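Local structure of Fe-regulated protein B (Neisseria meningitidis, 4AIP) at residues L461-F466 with S479-S484. The protein probably takes up iron across the meningococcal outer membrane as a TonB-dependent transporter, a beta-barrel closed by an inserted plug domain. Numbering follows the deposited sequence.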
loop_
_atom_site.group_PDB
_atom_site.type_symbol
_atom_site.label_atom_id
_atom_site.label_comp_id
_atom_site.label_asym_id
_atom_site.label_seq_id
_atom_site.Cartn_x
_atom_site.Cartn_y
_atom_site.Cartn_z
ATOM N N LEU B 461 26.892 -40.769 8.152
ATOM C CA LEU B 461 27.309 -40.688 6.778
ATOM C C LEU B 461 26.274 -40.022 5.925
ATOM O O LEU B 461 25.055 -40.314 6.069
ATOM C CB LEU B 461 27.384 -42.105 6.274
ATOM C CG LEU B 461 28.537 -42.308 5.362
ATOM C CD1 LEU B 461 29.637 -42.529 6.314
ATOM C CD2 LEU B 461 28.225 -43.587 4.665
ATOM N N ARG B 462 26.734 -39.202 4.983
ATOM C CA ARG B 462 25.819 -38.635 4.019
ATOM C C ARG B 462 26.340 -38.991 2.665
ATOM O O ARG B 462 27.556 -39.062 2.447
ATOM C CB ARG B 462 25.803 -37.113 4.030
ATOM C CG ARG B 462 25.316 -36.477 5.305
ATOM C CD ARG B 462 25.329 -34.952 5.151
ATOM N NE ARG B 462 24.510 -34.514 4.023
ATOM C CZ ARG B 462 23.181 -34.371 4.077
ATOM N NH1 ARG B 462 22.538 -34.642 5.206
ATOM N NH2 ARG B 462 22.519 -33.971 3.007
ATOM N N TYR B 463 25.425 -39.132 1.743
ATOM C CA TYR B 463 25.793 -39.261 0.417
ATOM C C TYR B 463 25.071 -38.098 -0.270
ATOM O O TYR B 463 23.839 -37.979 -0.112
ATOM C CB TYR B 463 25.235 -40.603 -0.041
ATOM C CG TYR B 463 25.410 -40.802 -1.486
ATOM C CD1 TYR B 463 26.654 -41.096 -1.998
ATOM C CD2 TYR B 463 24.330 -40.678 -2.366
ATOM C CE1 TYR B 463 26.827 -41.271 -3.343
ATOM C CE2 TYR B 463 24.507 -40.877 -3.737
ATOM C CZ TYR B 463 25.749 -41.156 -4.189
ATOM O OH TYR B 463 25.921 -41.349 -5.517
ATOM N N ASP B 464 25.804 -37.229 -0.976
ATOM C CA ASP B 464 25.221 -36.022 -1.539
ATOM C C ASP B 464 25.509 -35.943 -3.015
ATOM O O ASP B 464 26.679 -36.117 -3.440
ATOM C CB ASP B 464 25.835 -34.737 -0.937
ATOM C CG ASP B 464 25.420 -34.499 0.506
ATOM O OD1 ASP B 464 24.306 -34.012 0.820
ATOM O OD2 ASP B 464 26.256 -34.768 1.354
ATOM N N ARG B 465 24.494 -35.618 -3.805
ATOM C CA ARG B 465 24.765 -35.356 -5.222
ATOM C C ARG B 465 24.151 -34.061 -5.568
ATOM O O ARG B 465 23.149 -33.670 -4.982
ATOM C CB ARG B 465 24.102 -36.366 -6.163
ATOM C CG ARG B 465 23.689 -37.727 -5.591
ATOM C CD ARG B 465 23.158 -38.530 -6.786
ATOM N NE ARG B 465 23.581 -37.840 -8.015
ATOM C CZ ARG B 465 23.538 -38.373 -9.229
ATOM N NH1 ARG B 465 23.093 -39.634 -9.382
ATOM N NH2 ARG B 465 23.937 -37.632 -10.293
ATOM N N PHE B 466 24.676 -33.464 -6.599
ATOM C CA PHE B 466 24.098 -32.318 -7.124
ATOM C C PHE B 466 24.084 -32.465 -8.595
ATOM O O PHE B 466 24.869 -33.252 -9.172
ATOM C CB PHE B 466 24.920 -31.094 -6.773
ATOM C CG PHE B 466 26.251 -31.013 -7.439
ATOM C CD1 PHE B 466 26.400 -30.406 -8.694
ATOM C CD2 PHE B 466 27.393 -31.463 -6.765
ATOM C CE1 PHE B 466 27.660 -30.297 -9.316
ATOM C CE2 PHE B 466 28.689 -31.336 -7.374
ATOM C CZ PHE B 466 28.818 -30.755 -8.646
ATOM N N SER B 479 28.970 -36.385 -7.048
ATOM C CA SER B 479 28.409 -36.855 -5.817
ATOM C C SER B 479 29.524 -37.057 -4.809
ATOM O O SER B 479 30.674 -37.119 -5.175
ATOM C CB SER B 479 27.675 -38.155 -6.053
ATOM O OG SER B 479 28.595 -39.136 -6.392
ATOM N N ASN B 480 29.182 -37.156 -3.526
ATOM C CA ASN B 480 30.179 -37.297 -2.476
ATOM C C ASN B 480 29.689 -38.133 -1.352
ATOM O O ASN B 480 28.510 -38.100 -1.011
ATOM C CB ASN B 480 30.564 -35.932 -1.899
ATOM C CG ASN B 480 31.367 -35.101 -2.880
ATOM O OD1 ASN B 480 30.829 -34.580 -3.860
ATOM N ND2 ASN B 480 32.672 -35.015 -2.646
ATOM N N LEU B 481 30.612 -38.873 -0.764
ATOM C CA LEU B 481 30.327 -39.638 0.408
ATOM C C LEU B 481 31.033 -38.964 1.577
ATOM O O LEU B 481 32.247 -38.850 1.548
ATOM C CB LEU B 481 30.850 -41.030 0.158
ATOM C CG LEU B 481 30.340 -42.207 0.948
ATOM C CD1 LEU B 481 28.855 -42.071 1.406
ATOM C CD2 LEU B 481 30.470 -43.400 -0.026
ATOM N N ASN B 482 30.270 -38.487 2.566
ATOM C CA ASN B 482 30.792 -37.651 3.659
ATOM C C ASN B 482 30.582 -38.204 5.065
ATOM O O ASN B 482 29.499 -38.093 5.614
ATOM C CB ASN B 482 30.191 -36.245 3.619
ATOM C CG ASN B 482 30.379 -35.530 2.265
ATOM O OD1 ASN B 482 29.414 -35.205 1.597
ATOM N ND2 ASN B 482 31.597 -35.300 1.873
ATOM N N PRO B 483 31.636 -38.770 5.668
ATOM C CA PRO B 483 31.579 -39.368 7.011
ATOM C C PRO B 483 31.667 -38.312 8.091
ATOM O O PRO B 483 32.055 -37.195 7.795
ATOM C CB PRO B 483 32.847 -40.246 7.061
ATOM C CG PRO B 483 33.395 -40.261 5.669
ATOM C CD PRO B 483 32.935 -39.005 5.015
ATOM N N SER B 484 31.318 -38.655 9.323
ATOM C CA SER B 484 31.362 -37.709 10.391
ATOM C C SER B 484 31.442 -38.504 11.655
ATOM O O SER B 484 30.822 -39.557 11.757
ATOM C CB SER B 484 30.136 -36.749 10.365
ATOM O OG SER B 484 28.874 -37.432 10.509
#
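Arg462 and Asn482 face each other as a hydrogen-bonded antiparallel pair, and Asp464 and Asn480 form the next one, so each pair closes a two-bond ring between segments 461-466 and 479-484, whose N-to-C directions lie 163° apart, close to antiparallel. Asn482 N reaches Arg462 O at 2.8 Å almost straight, with an N-H...O angle of 176°, and Arg462 N returns to Asn482 O at 3.0 Å. In the second ring Asn480 N is 2.7 Å from Asp464 O. Leu461-Pro483, Tyr463-Leu481 and Arg465-Ser479 are the alternating non-hydrogen-bonded pairs. The two segments lie on strands 455-469 and 475-490, a hairpin of the transmembrane barrel that is flanked by strands 438-452 and 495-506. Leu461, Leu481 and Pro483 make apolar contacts on one face, which also holds Tyr463, Ser479 and Arg465. Here Leu481 CD1 lies 3.6 Å from Leu461 CD2 and also comes to the edge of the Tyr463 ring, near its plane; Leu461 CD1 rests 4.0 Å from Pro483 CB. With CG anti to the backbone N (chi1 173°), the Tyr463 ring extends alongside Ser479, its OH 3.7 Å from Ser479 CB. Arg462, Asp464, Asn480 and Asn482 lie on the other face, and there Arg462, bent at chi3, turns its guanidinium side-on to the Asp464 carboxylate: NH2 of Arg462 lies 2.8 Å from OD1 of Asp464, and Arg462 NE bonds both oxygens on their syn sides. Arg462 NH1 donates to Ala156 O, within the range of the plug family, and NH2 to Asn383 OD1 of strand 376-390, which together should fix the guanidinium's rotation.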